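JamJ (PDB 5DOZ) binds NADPH as the enoyl reductase domain of a polyketide synthase and probably helps form a cyclopropane ring in the growing chain. Local coordinates at residues Q30-G33 with V37-Q40; M101-H106 with Q286-I291; C105-A108 with F112-C115; S92-G97 with N118-K123; I199-N204 with R215-G220. All blocks are in the same frame, centred on the assembly; numbering follows the deposited sequence.

Contact 1. Residues Q30-G33 with V37-Q40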
# COMPACT_ATOMS: atom_id res chain seq x y z
N GLN A 30 5.03 19.02 19.59
CA GLN A 30 6.08 19.42 18.66
C GLN A 30 5.54 20.56 17.81
O GLN A 30 4.36 20.59 17.47
CB GLN A 30 6.51 18.24 17.79
CG GLN A 30 7.93 18.34 17.24
CD GLN A 30 8.96 17.62 18.10
OE1 GLN A 30 8.77 16.47 18.49
NE2 GLN A 30 10.06 18.30 18.40
N VAL A 31 6.42 21.50 17.47
CA VAL A 31 6.04 22.69 16.72
C VAL A 31 6.57 22.56 15.30
O VAL A 31 7.72 22.18 15.10
CB VAL A 31 6.58 23.98 17.40
CG1 VAL A 31 6.13 25.23 16.66
CG2 VAL A 31 6.12 24.05 18.85
N PRO A 32 5.71 22.85 14.29
CA PRO A 32 6.19 22.78 12.91
C PRO A 32 7.18 23.90 12.62
O PRO A 32 6.85 25.08 12.78
CB PRO A 32 4.91 22.95 12.09
CG PRO A 32 3.97 23.69 12.98
CD PRO A 32 4.29 23.22 14.37
N GLY A 33 8.40 23.52 12.24
CA GLY A 33 9.42 24.50 11.87
C GLY A 33 9.30 24.89 10.40
O GLY A 33 8.27 24.64 9.78
N VAL A 37 4.67 20.95 8.37
CA VAL A 37 3.24 21.03 8.66
C VAL A 37 2.92 20.11 9.84
O VAL A 37 3.44 18.99 9.93
CB VAL A 37 2.40 20.62 7.43
CG1 VAL A 37 0.91 20.80 7.70
CG2 VAL A 37 2.80 21.43 6.20
N LYS A 38 2.08 20.61 10.75
CA LYS A 38 1.57 19.81 11.85
C LYS A 38 0.15 19.34 11.50
O LYS A 38 -0.72 20.15 11.19
CB LYS A 38 1.56 20.62 13.15
CG LYS A 38 1.26 19.80 14.39
CD LYS A 38 1.46 20.62 15.66
CE LYS A 38 1.08 19.83 16.91
NZ LYS A 38 1.45 20.55 18.16
N VAL A 39 -0.06 18.03 11.56
CA VAL A 39 -1.36 17.44 11.21
C VAL A 39 -1.96 16.68 12.38
O VAL A 39 -1.29 15.85 12.98
CB VAL A 39 -1.25 16.50 9.98
CG1 VAL A 39 -2.61 15.92 9.63
CG2 VAL A 39 -0.64 17.22 8.79
N GLN A 40 -3.22 16.97 12.69
CA GLN A 40 -3.97 16.21 13.70
C GLN A 40 -4.49 14.92 13.06
O GLN A 40 -5.35 14.97 12.17
CB GLN A 40 -5.11 17.04 14.27
CG GLN A 40 -6.12 16.25 15.10
CD GLN A 40 -7.40 17.02 15.35
OE1 GLN A 40 -7.43 18.26 15.29
NE2 GLN A 40 -8.48 16.29 15.65
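Lys-38 reaches from its strand to the preceding loop as a nearly straight rod, and the way it is held illustrates how one long side chain can serve two chemistries at once. Its CG stands anti to the backbone N (chi1 -170°) and every later torsion is extended, which carries the ammonium group to the backbone of Gln-30. There NZ donates to Gln-30 O at 3.0 Å. The C=O...N angle is 151° and the ammonium stands 24° off the carbonyl plane. The same ammonium also bonds Asn-29 OD1, its strongest polar partner, and the Phe-112 ring lies close enough for a cation-pi contact. The aliphatic part of the rod does the packing. The proline ring of Pro-32 lies slantwise across the lysine chain, with Pro-32 CG 3.9 Å from Lys-38 CB and Pro-32 CD 4.1 Å from Lys-38 CD. At the strand end of the rod, the ring also meets the backbone, Pro-32 CB lying 3.9 Å from Lys-38 N. A methionine in place of the lysine would probably keep part of the greasy contact with Pro-32 but leave the carbonyl of Gln-30 and the Asn-29 side chain without their shared donor. The loop is thus pinned beside the start of strand 37-45, in the GroES-like beta part of the medium-chain reductase fold.

Contact 2. Residues M101-H106 with Q286-I291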
# COMPACT_ATOMS: atom_id res chain seq x y z
N MET A 101 -4.89 13.84 3.31
CA MET A 101 -4.37 12.50 3.47
C MET A 101 -2.86 12.61 3.61
O MET A 101 -2.22 13.42 2.94
CB MET A 101 -4.74 11.64 2.26
CG MET A 101 -6.24 11.44 2.07
SD MET A 101 -6.64 10.76 0.46
CE MET A 101 -6.38 12.18 -0.59
N VAL A 102 -2.30 11.80 4.51
CA VAL A 102 -0.85 11.72 4.66
C VAL A 102 -0.37 10.48 3.92
O VAL A 102 -1.03 9.45 3.96
CB VAL A 102 -0.41 11.64 6.14
CG1 VAL A 102 1.11 11.65 6.23
CG2 VAL A 102 -0.99 12.79 6.96
N ILE A 103 0.76 10.60 3.24
CA ILE A 103 1.37 9.47 2.54
C ILE A 103 2.87 9.46 2.79
O ILE A 103 3.56 10.45 2.54
CB ILE A 103 1.12 9.50 1.01
CG1 ILE A 103 -0.27 10.04 0.66
CG2 ILE A 103 1.32 8.12 0.40
CD1 ILE A 103 -0.26 11.47 0.15
N GLY A 104 3.37 8.34 3.30
CA GLY A 104 4.80 8.08 3.34
C GLY A 104 5.56 8.56 4.56
O GLY A 104 6.79 8.68 4.52
N CYS A 105 4.84 8.86 5.63
CA CYS A 105 5.45 9.15 6.92
C CYS A 105 5.77 7.83 7.62
O CYS A 105 5.45 6.76 7.10
CB CYS A 105 4.50 9.98 7.77
SG CYS A 105 2.91 9.17 8.08
N HIS A 106 6.41 7.90 8.79
CA HIS A 106 6.75 6.69 9.55
C HIS A 106 6.09 6.63 10.93
O HIS A 106 6.23 5.62 11.63
CB HIS A 106 8.27 6.55 9.70
CG HIS A 106 9.01 6.53 8.40
ND1 HIS A 106 8.85 5.53 7.47
CD2 HIS A 106 9.91 7.40 7.87
CE1 HIS A 106 9.63 5.77 6.42
NE2 HIS A 106 10.28 6.90 6.64
N GLN A 286 8.14 15.12 -5.73
CA GLN A 286 6.90 15.52 -6.39
C GLN A 286 5.98 14.34 -6.70
O GLN A 286 4.80 14.54 -7.01
CB GLN A 286 7.20 16.29 -7.70
CG GLN A 286 7.88 17.64 -7.52
CD GLN A 286 7.12 18.57 -6.58
OE1 GLN A 286 5.94 18.85 -6.78
NE2 GLN A 286 7.81 19.04 -5.55
N LEU A 287 6.51 13.12 -6.61
CA LEU A 287 5.79 11.91 -7.01
C LEU A 287 4.36 11.79 -6.49
O LEU A 287 3.45 11.43 -7.25
CB LEU A 287 6.57 10.64 -6.63
CG LEU A 287 5.86 9.33 -7.00
CD1 LEU A 287 5.98 9.03 -8.49
CD2 LEU A 287 6.36 8.18 -6.15
N TYR A 288 4.15 12.07 -5.20
CA TYR A 288 2.80 12.00 -4.62
C TYR A 288 1.86 13.03 -5.25
O TYR A 288 0.72 12.71 -5.58
CB TYR A 288 2.82 12.13 -3.08
CG TYR A 288 3.61 11.04 -2.36
CD1 TYR A 288 3.68 9.74 -2.87
CD2 TYR A 288 4.27 11.31 -1.16
CE1 TYR A 288 4.40 8.75 -2.22
CE2 TYR A 288 4.98 10.32 -0.50
CZ TYR A 288 5.04 9.04 -1.03
OH TYR A 288 5.76 8.06 -0.38
N TYR A 289 2.35 14.25 -5.43
CA TYR A 289 1.59 15.31 -6.08
C TYR A 289 1.13 14.89 -7.48
O TYR A 289 -0.05 15.00 -7.81
CB TYR A 289 2.42 16.61 -6.13
CG TYR A 289 1.81 17.73 -6.96
CD1 TYR A 289 0.86 18.59 -6.42
CD2 TYR A 289 2.22 17.96 -8.28
CE1 TYR A 289 0.31 19.63 -7.16
CE2 TYR A 289 1.68 18.99 -9.03
CZ TYR A 289 0.72 19.82 -8.47
OH TYR A 289 0.18 20.85 -9.21
N GLN A 290 2.07 14.40 -8.29
CA GLN A 290 1.75 14.02 -9.66
C GLN A 290 0.72 12.89 -9.74
O GLN A 290 -0.29 13.02 -10.44
CB GLN A 290 3.01 13.67 -10.46
CG GLN A 290 3.68 14.88 -11.10
CD GLN A 290 2.81 15.59 -12.14
OE1 GLN A 290 1.93 14.99 -12.76
NE2 GLN A 290 3.07 16.88 -12.33
N ILE A 291 0.96 11.80 -9.02
CA ILE A 291 0.03 10.66 -9.00
C ILE A 291 -1.36 11.13 -8.61
O ILE A 291 -2.34 10.79 -9.28
CB ILE A 291 0.51 9.51 -8.08
CG1 ILE A 291 1.75 8.84 -8.68
CG2 ILE A 291 -0.60 8.49 -7.85
CD1 ILE A 291 2.38 7.79 -7.78
O HOH W 1 7.20 8.82 1.54
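Tyr-288 sends its ring toward Ile-103 because CG lies anti to the carbonyl carbon (chi1 -61°), pointing the phenol out of helix 287-293. Ile-103 answers with its CG2 branch, which stands anti to the backbone N; chi1, measured to CG1, is -36°, well off the staggered value. The two side chains run antiparallel past one another, and the methyl lies over the face of the phenol, displaced toward its rim. Ile-103 CG2 is 4.1 Å from the centroid of the Tyr-288 ring and 13° off the normal, a clean CH-pi contact. The backbone joins in: Ile-103 O lies 3.4 Å from Tyr-288 CE2, while the same oxygen accepts a hydrogen bond from Asn-119 ND2. Here the end of strand 99-103, in the GroES-like domain, meets a helix that follows the last strand of the nucleotide-binding sheet, so the contact ties the two halves of the medium-chain reductase fold together, with the tyrosine side chain about 8 Å from the bound NADPH. Phe-281 stacks on the tyrosine ring as well. Beyond the strand, Gly-104 turns the chain with a positive phi, and its lack of a side chain allows CA to sit 3.8 Å from Tyr-288 OH. One water lies in the ring plane at the hydroxyl edge. It donates to Gly-104 O at 3.0 Å and stands 2.5 Å from Tyr-288 OH, a separation so short that its exact value is doubtful.

Contact 3. Residues C105-A108 with F112-C115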
# COMPACT_ATOMS: atom_id res chain seq x y z
N CYS A 105 4.84 8.86 5.63
CA CYS A 105 5.45 9.15 6.92
C CYS A 105 5.77 7.83 7.62
O CYS A 105 5.45 6.76 7.10
CB CYS A 105 4.50 9.98 7.77
SG CYS A 105 2.91 9.17 8.08
N HIS A 106 6.41 7.90 8.79
CA HIS A 106 6.75 6.69 9.55
C HIS A 106 6.09 6.63 10.93
O HIS A 106 6.23 5.62 11.63
CB HIS A 106 8.27 6.55 9.70
CG HIS A 106 9.01 6.53 8.40
ND1 HIS A 106 8.85 5.53 7.47
CD2 HIS A 106 9.91 7.40 7.87
CE1 HIS A 106 9.63 5.77 6.42
NE2 HIS A 106 10.28 6.90 6.64
N ASP A 107 5.36 7.67 11.30
CA ASP A 107 4.80 7.77 12.64
C ASP A 107 3.33 8.20 12.66
O ASP A 107 2.92 8.97 13.54
CB ASP A 107 5.65 8.72 13.50
CG ASP A 107 5.85 10.08 12.86
OD1 ASP A 107 5.31 10.32 11.75
OD2 ASP A 107 6.55 10.92 13.46
N ALA A 108 2.54 7.69 11.72
CA ALA A 108 1.13 8.07 11.62
C ALA A 108 0.31 7.67 12.85
O ALA A 108 -0.69 8.34 13.17
CB ALA A 108 0.50 7.52 10.35
N PHE A 112 -0.47 13.52 16.68
CA PHE A 112 -0.06 14.59 15.78
C PHE A 112 1.24 14.18 15.11
O PHE A 112 2.10 13.54 15.73
CB PHE A 112 0.16 15.90 16.55
CG PHE A 112 -1.11 16.53 17.07
CD1 PHE A 112 -1.72 16.06 18.24
CD2 PHE A 112 -1.68 17.62 16.41
CE1 PHE A 112 -2.89 16.64 18.71
CE2 PHE A 112 -2.85 18.21 16.90
CZ PHE A 112 -3.45 17.72 18.04
N ILE A 113 1.39 14.53 13.84
CA ILE A 113 2.67 14.33 13.16
C ILE A 113 3.20 15.64 12.60
O ILE A 113 2.43 16.54 12.26
CB ILE A 113 2.60 13.26 12.04
CG1 ILE A 113 1.77 13.75 10.85
CG2 ILE A 113 2.11 11.93 12.59
CD1 ILE A 113 2.04 13.00 9.56
N ILE A 114 4.52 15.74 12.53
CA ILE A 114 5.18 16.80 11.80
C ILE A 114 5.71 16.17 10.53
O ILE A 114 6.42 15.16 10.58
CB ILE A 114 6.36 17.42 12.59
CG1 ILE A 114 5.93 17.86 14.00
CG2 ILE A 114 6.99 18.56 11.79
CD1 ILE A 114 4.95 19.02 14.05
N CYS A 115 5.36 16.74 9.39
CA CYS A 115 5.83 16.22 8.12
C CYS A 115 5.94 17.32 7.08
O CYS A 115 5.49 18.44 7.30
CB CYS A 115 4.93 15.08 7.61
SG CYS A 115 3.39 15.63 6.84
O HOH W 2 5.61 13.48 13.86
O HOH W 3 5.52 12.35 10.03
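Asp-107 and Ile-114 are joined through water, and the shortest bond of the set is the 2.7 Å one that water 3 donates to Asp-107 OD1. With its other hydrogen this water reaches Ile-114 O at 3.0 Å. The second carboxylate oxygen has its own relay: water 2 donates to Asp-107 OD2 and accepts from Ile-114 N, both at 2.8 Å. Two bridges from one carboxylate to the N-H and C=O of a single residue should hold its plane against rotation. The torsion suits this, since chi1 of 54° puts CG between the backbone N and the carbonyl carbon and turns the carboxylate toward the strand. Ile-113 and Cys-115 spend their backbone bonds on strand 37-45 in antiparallel pairing, so the polar groups of Ile-114 face the other way, where the loop and its waters meet them. The chain thus folds back on itself before the short strand 112-115 of the GroES-like domain. Ile-113 packs against the same aspartate. Its CG2 branch touches Asp-107 twice, 3.2 Å from the backbone O and 3.7 Å from OD1, the first being tight packing; that backbone oxygen also accepts a bond from Ser-110 OG. The same methyl lies 4.1 Å from Ala-108 CA. The other branch runs to Cys-105, where Ile-113 CD1 meets SG at 4.2 Å.

Contact 4. Residues S92-G97 with N118-K123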
# COMPACT_ATOMS: atom_id res chain seq x y z
N SER A 92 3.48 27.26 1.31
CA SER A 92 2.50 28.15 0.69
C SER A 92 1.20 27.46 0.27
O SER A 92 0.18 28.12 0.08
CB SER A 92 3.12 28.88 -0.51
OG SER A 92 3.87 27.99 -1.32
N GLN A 93 1.24 26.13 0.14
CA GLN A 93 0.09 25.40 -0.41
C GLN A 93 -0.94 24.91 0.63
O GLN A 93 -1.98 24.36 0.25
CB GLN A 93 0.56 24.25 -1.32
CG GLN A 93 1.25 23.08 -0.62
CD GLN A 93 2.76 23.22 -0.52
OE1 GLN A 93 3.29 24.23 -0.04
NE2 GLN A 93 3.47 22.19 -0.95
N TRP A 94 -0.67 25.14 1.92
CA TRP A 94 -1.52 24.62 2.99
C TRP A 94 -1.89 25.65 4.06
O TRP A 94 -1.13 26.57 4.36
CB TRP A 94 -0.86 23.40 3.67
CG TRP A 94 -0.60 22.24 2.75
CD1 TRP A 94 0.62 21.73 2.41
CD2 TRP A 94 -1.58 21.45 2.05
NE1 TRP A 94 0.46 20.67 1.54
CE2 TRP A 94 -0.87 20.48 1.30
CE3 TRP A 94 -2.98 21.47 1.97
CZ2 TRP A 94 -1.52 19.54 0.49
CZ3 TRP A 94 -3.62 20.54 1.17
CH2 TRP A 94 -2.89 19.58 0.44
N GLN A 95 -3.08 25.48 4.63
CA GLN A 95 -3.54 26.29 5.76
C GLN A 95 -4.18 25.42 6.82
O GLN A 95 -4.69 24.33 6.52
CB GLN A 95 -4.55 27.35 5.29
CG GLN A 95 -3.94 28.68 4.86
CD GLN A 95 -3.58 28.72 3.38
OE1 GLN A 95 -3.67 27.72 2.67
NE2 GLN A 95 -3.18 29.90 2.91
N ILE A 96 -4.15 25.90 8.06
CA ILE A 96 -4.92 25.31 9.15
C ILE A 96 -6.34 25.01 8.68
O ILE A 96 -6.98 25.84 8.02
CB ILE A 96 -4.94 26.26 10.38
CG1 ILE A 96 -3.52 26.42 10.94
CG2 ILE A 96 -5.89 25.75 11.46
CD1 ILE A 96 -3.29 27.68 11.76
N GLY A 97 -6.81 23.80 8.98
CA GLY A 97 -8.18 23.41 8.65
C GLY A 97 -8.29 22.52 7.43
O GLY A 97 -9.29 21.81 7.27
N ASN A 118 5.06 18.00 1.10
CA ASN A 118 5.15 17.10 -0.06
C ASN A 118 4.59 15.71 0.26
O ASN A 118 4.35 14.90 -0.64
CB ASN A 118 6.60 16.99 -0.56
CG ASN A 118 7.09 18.25 -1.29
OD1 ASN A 118 6.40 18.79 -2.16
ND2 ASN A 118 8.28 18.70 -0.94
N ASN A 119 4.38 15.45 1.54
CA ASN A 119 3.77 14.20 1.99
C ASN A 119 2.25 14.30 2.17
O ASN A 119 1.62 13.38 2.68
CB ASN A 119 4.46 13.71 3.27
CG ASN A 119 5.86 13.19 3.01
OD1 ASN A 119 6.79 13.97 2.75
ND2 ASN A 119 6.02 11.87 3.05
N LEU A 120 1.68 15.41 1.72
CA LEU A 120 0.25 15.66 1.90
C LEU A 120 -0.48 15.87 0.58
O LEU A 120 0.03 16.52 -0.33
CB LEU A 120 0.03 16.90 2.78
CG LEU A 120 0.66 16.97 4.18
CD1 LEU A 120 0.41 18.34 4.77
CD2 LEU A 120 0.11 15.89 5.09
N VAL A 121 -1.69 15.33 0.48
CA VAL A 121 -2.57 15.64 -0.63
C VAL A 121 -3.94 16.02 -0.08
O VAL A 121 -4.27 15.67 1.06
CB VAL A 121 -2.67 14.50 -1.68
CG1 VAL A 121 -1.33 14.23 -2.34
CG2 VAL A 121 -3.22 13.22 -1.06
N ALA A 122 -4.72 16.75 -0.88
CA ALA A 122 -6.07 17.15 -0.48
C ALA A 122 -7.00 15.95 -0.45
O ALA A 122 -6.96 15.11 -1.35
CB ALA A 122 -6.60 18.21 -1.43
N LYS A 123 -7.83 15.87 0.58
CA LYS A 123 -8.89 14.88 0.62
C LYS A 123 -9.98 15.26 -0.39
O LYS A 123 -10.36 16.43 -0.46
CB LYS A 123 -9.50 14.77 2.02
CG LYS A 123 -10.46 13.59 2.19
CD LYS A 123 -11.22 13.62 3.50
CE LYS A 123 -12.61 14.23 3.34
NZ LYS A 123 -12.60 15.70 3.17
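Trp-94 lies in the loop between strands 79-87 and 99-103 of the GroES-like beta domain, and it folds its indole against strand 120-122, a short strand paired antiparallel with 99-103. The tryptophan carries almost the whole contact. Its CG lies anti to the carbonyl carbon (chi1 -60°), which swings the ring system toward the strand. Leu-120 meets it from one face: CD1 stands 4.1 Å from the centroid of the five-membered ring and 16° off the normal, a CH-pi contact, and CB is 3.8 Å from Trp-94 CZ2. On the opposite face lies the aliphatic CG of Gln-93, its own neighbour in sequence, so the indole is sandwiched between hydrocarbon on both sides. The six-membered ring then runs on to the strand backbone. Trp-94 CZ2 approaches Leu-120 O at 3.5 Å, and Trp-94 CH2 lies 3.7 Å from Val-121 C. The indole N-H makes a weak hydrogen bond to Pro-117 O, which gives the polar atom of the ring an acceptor just before the segment 118-123. With a serine in place of the indole, Leu-120 and Gln-93 would probably lose the surface they press on from its two faces, a gap would open against the leucine, and Pro-117 O would be left without this donor. At the far end of the indole, Trp-94 CH2 stands 3.6 Å from Ala-122 N, which comes at the ring edge near its plane.

Contact 5. Residues I199-N204 with R215-G220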
# COMPACT_ATOMS: atom_id res chain seq x y z
N ILE A 199 -15.06 -9.88 -11.33
CA ILE A 199 -13.87 -10.56 -11.85
C ILE A 199 -14.22 -11.95 -12.39
O ILE A 199 -14.68 -12.81 -11.64
CB ILE A 199 -12.76 -10.66 -10.78
CG1 ILE A 199 -12.49 -9.28 -10.16
CG2 ILE A 199 -11.49 -11.26 -11.37
CD1 ILE A 199 -11.81 -9.33 -8.81
N LYS A 200 -13.97 -12.15 -13.68
CA LYS A 200 -14.28 -13.40 -14.37
C LYS A 200 -13.33 -14.55 -14.01
O LYS A 200 -13.74 -15.71 -13.96
CB LYS A 200 -14.25 -13.19 -15.89
CG LYS A 200 -15.58 -12.78 -16.50
CD LYS A 200 -15.61 -13.16 -17.98
CE LYS A 200 -17.00 -13.02 -18.58
NZ LYS A 200 -17.03 -13.53 -19.98
N HIS A 201 -12.06 -14.21 -13.77
CA HIS A 201 -11.04 -15.21 -13.52
C HIS A 201 -10.44 -15.08 -12.11
O HIS A 201 -9.51 -14.30 -11.87
CB HIS A 201 -9.95 -15.13 -14.59
CG HIS A 201 -10.46 -15.32 -15.98
ND1 HIS A 201 -10.76 -16.56 -16.50
CD2 HIS A 201 -10.74 -14.43 -16.96
CE1 HIS A 201 -11.20 -16.42 -17.74
NE2 HIS A 201 -11.19 -15.14 -18.04
N VAL A 202 -11.01 -15.86 -11.18
CA VAL A 202 -10.56 -15.87 -9.79
C VAL A 202 -9.97 -17.23 -9.45
O VAL A 202 -10.63 -18.27 -9.59
CB VAL A 202 -11.72 -15.51 -8.82
CG1 VAL A 202 -11.26 -15.65 -7.37
CG2 VAL A 202 -12.23 -14.10 -9.08
N MET A 203 -8.72 -17.21 -8.99
CA MET A 203 -7.98 -18.45 -8.71
C MET A 203 -7.39 -18.42 -7.29
O MET A 203 -7.69 -17.52 -6.50
CB MET A 203 -6.91 -18.68 -9.78
CG MET A 203 -7.51 -18.89 -11.17
SD MET A 203 -6.41 -18.60 -12.57
CE MET A 203 -6.24 -16.81 -12.54
N ASN A 204 -6.56 -19.42 -6.97
CA ASN A 204 -6.02 -19.57 -5.62
C ASN A 204 -4.64 -18.95 -5.44
O ASN A 204 -3.67 -19.37 -6.07
CB ASN A 204 -6.02 -21.06 -5.21
CG ASN A 204 -5.95 -21.26 -3.71
OD1 ASN A 204 -5.70 -20.32 -2.94
ND2 ASN A 204 -6.16 -22.50 -3.27
N ARG A 215 -2.20 -20.42 -18.35
CA ARG A 215 -1.77 -20.91 -19.66
C ARG A 215 -2.95 -21.39 -20.53
O ARG A 215 -3.03 -21.06 -21.71
CB ARG A 215 -0.72 -22.03 -19.52
CG ARG A 215 -0.17 -22.56 -20.84
CD ARG A 215 1.04 -23.46 -20.65
NE ARG A 215 0.67 -24.85 -20.36
CZ ARG A 215 0.70 -25.84 -21.25
NH1 ARG A 215 1.06 -25.61 -22.51
NH2 ARG A 215 0.35 -27.07 -20.89
N GLU A 216 -3.86 -22.14 -19.91
CA GLU A 216 -5.02 -22.70 -20.62
C GLU A 216 -6.07 -21.66 -20.98
O GLU A 216 -6.61 -21.67 -22.09
CB GLU A 216 -5.64 -23.86 -19.82
CG GLU A 216 -4.68 -25.01 -19.55
CD GLU A 216 -3.84 -25.37 -20.77
OE1 GLU A 216 -4.41 -25.85 -21.77
OE2 GLU A 216 -2.60 -25.18 -20.72
N LEU A 217 -6.36 -20.75 -20.05
CA LEU A 217 -7.30 -19.66 -20.29
C LEU A 217 -6.80 -18.64 -21.33
O LEU A 217 -7.57 -17.79 -21.78
CB LEU A 217 -7.63 -18.93 -18.98
CG LEU A 217 -8.47 -19.66 -17.92
CD1 LEU A 217 -8.27 -19.04 -16.54
CD2 LEU A 217 -9.94 -19.69 -18.30
N THR A 218 -5.52 -18.73 -21.69
CA THR A 218 -4.91 -17.76 -22.62
C THR A 218 -4.25 -18.39 -23.85
O THR A 218 -3.68 -17.68 -24.67
CB THR A 218 -3.88 -16.86 -21.91
OG1 THR A 218 -2.84 -17.67 -21.33
CG2 THR A 218 -4.54 -16.00 -20.82
N GLN A 219 -4.31 -19.71 -23.97
CA GLN A 219 -3.72 -20.44 -25.11
C GLN A 219 -2.19 -20.30 -25.19
O GLN A 219 -1.62 -20.10 -26.27
CB GLN A 219 -4.38 -20.02 -26.45
CG GLN A 219 -5.90 -19.88 -26.42
CD GLN A 219 -6.62 -21.18 -26.13
OE1 GLN A 219 -6.49 -22.17 -26.86
NE2 GLN A 219 -7.40 -21.19 -25.05
N GLY A 220 -1.54 -20.39 -24.03
CA GLY A 220 -0.08 -20.28 -23.94
C GLY A 220 0.43 -18.85 -23.81
O GLY A 220 1.57 -18.63 -23.38
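Van der Waals contact comes first: the two methyls of Leu-217 lie against the ND1-CE1 side of His-201. Leu-217 CD1 lies 3.5 Å from His-201 ND1, and Leu-217 CD2 lies 3.5 Å from His-201 CE1, so the forked end of the leucine spans the ND1-CE1 bond. The approach is oblique, neither squarely over the ring nor in its plane. In both residues CG is anti to the carbonyl carbon (chi1 -58° in His-201, -70° in Leu-217), which sends each side chain across toward the other. Met-203, two residues along the strand and facing the same way, adds a looser apolar touch, its SD 4.4 Å from Leu-217 CD1. Phe-183 stacks on the imidazole as well. The charged pair lies within the helix segment: Glu-216 OE2 lies 3.3 Å from Arg-215 NE but over the face of the guanidinium, so charge alone attracts and no N-H points at the oxygen. Backbone bonds form the third group. Gln-219 takes a positive phi of 63°, and Gly-220 N donates to Arg-215 O at 2.8 Å, closing the helix with a Schellman motif; Thr-218 N makes a separate, weak bond to the same oxygen. Strand 201-204 is the outermost on its side of the Rossmann parallel sheet, next to 181-186, and helix 210-218 covers it on the crossover path to strand 223-228.

In the fold
Contacts 1 to 4 cluster around one sheet of the GroES-like half, whereas contact 5 stands on the other side of the chain's centre, about 50 Å from contact 1 between centres. Contacts 2 and 3 are buried, the others only partly. Strand 37-45 pairs with 112-115, linking contacts 1 and 3, and strand 99-103 pairs with 120-122, linking contacts 2 and 4. Leu-120 of contact 4 also packs against Val-37 and Val-39 of contact 1, in the same sheet. Chemistry follows place: a lysine bonds directly near the surface, waters bridge in contacts 2 and 3, aromatic faces take methyls in contacts 2 and 4, and contact 5 rests on apolar packing beside a capped helix.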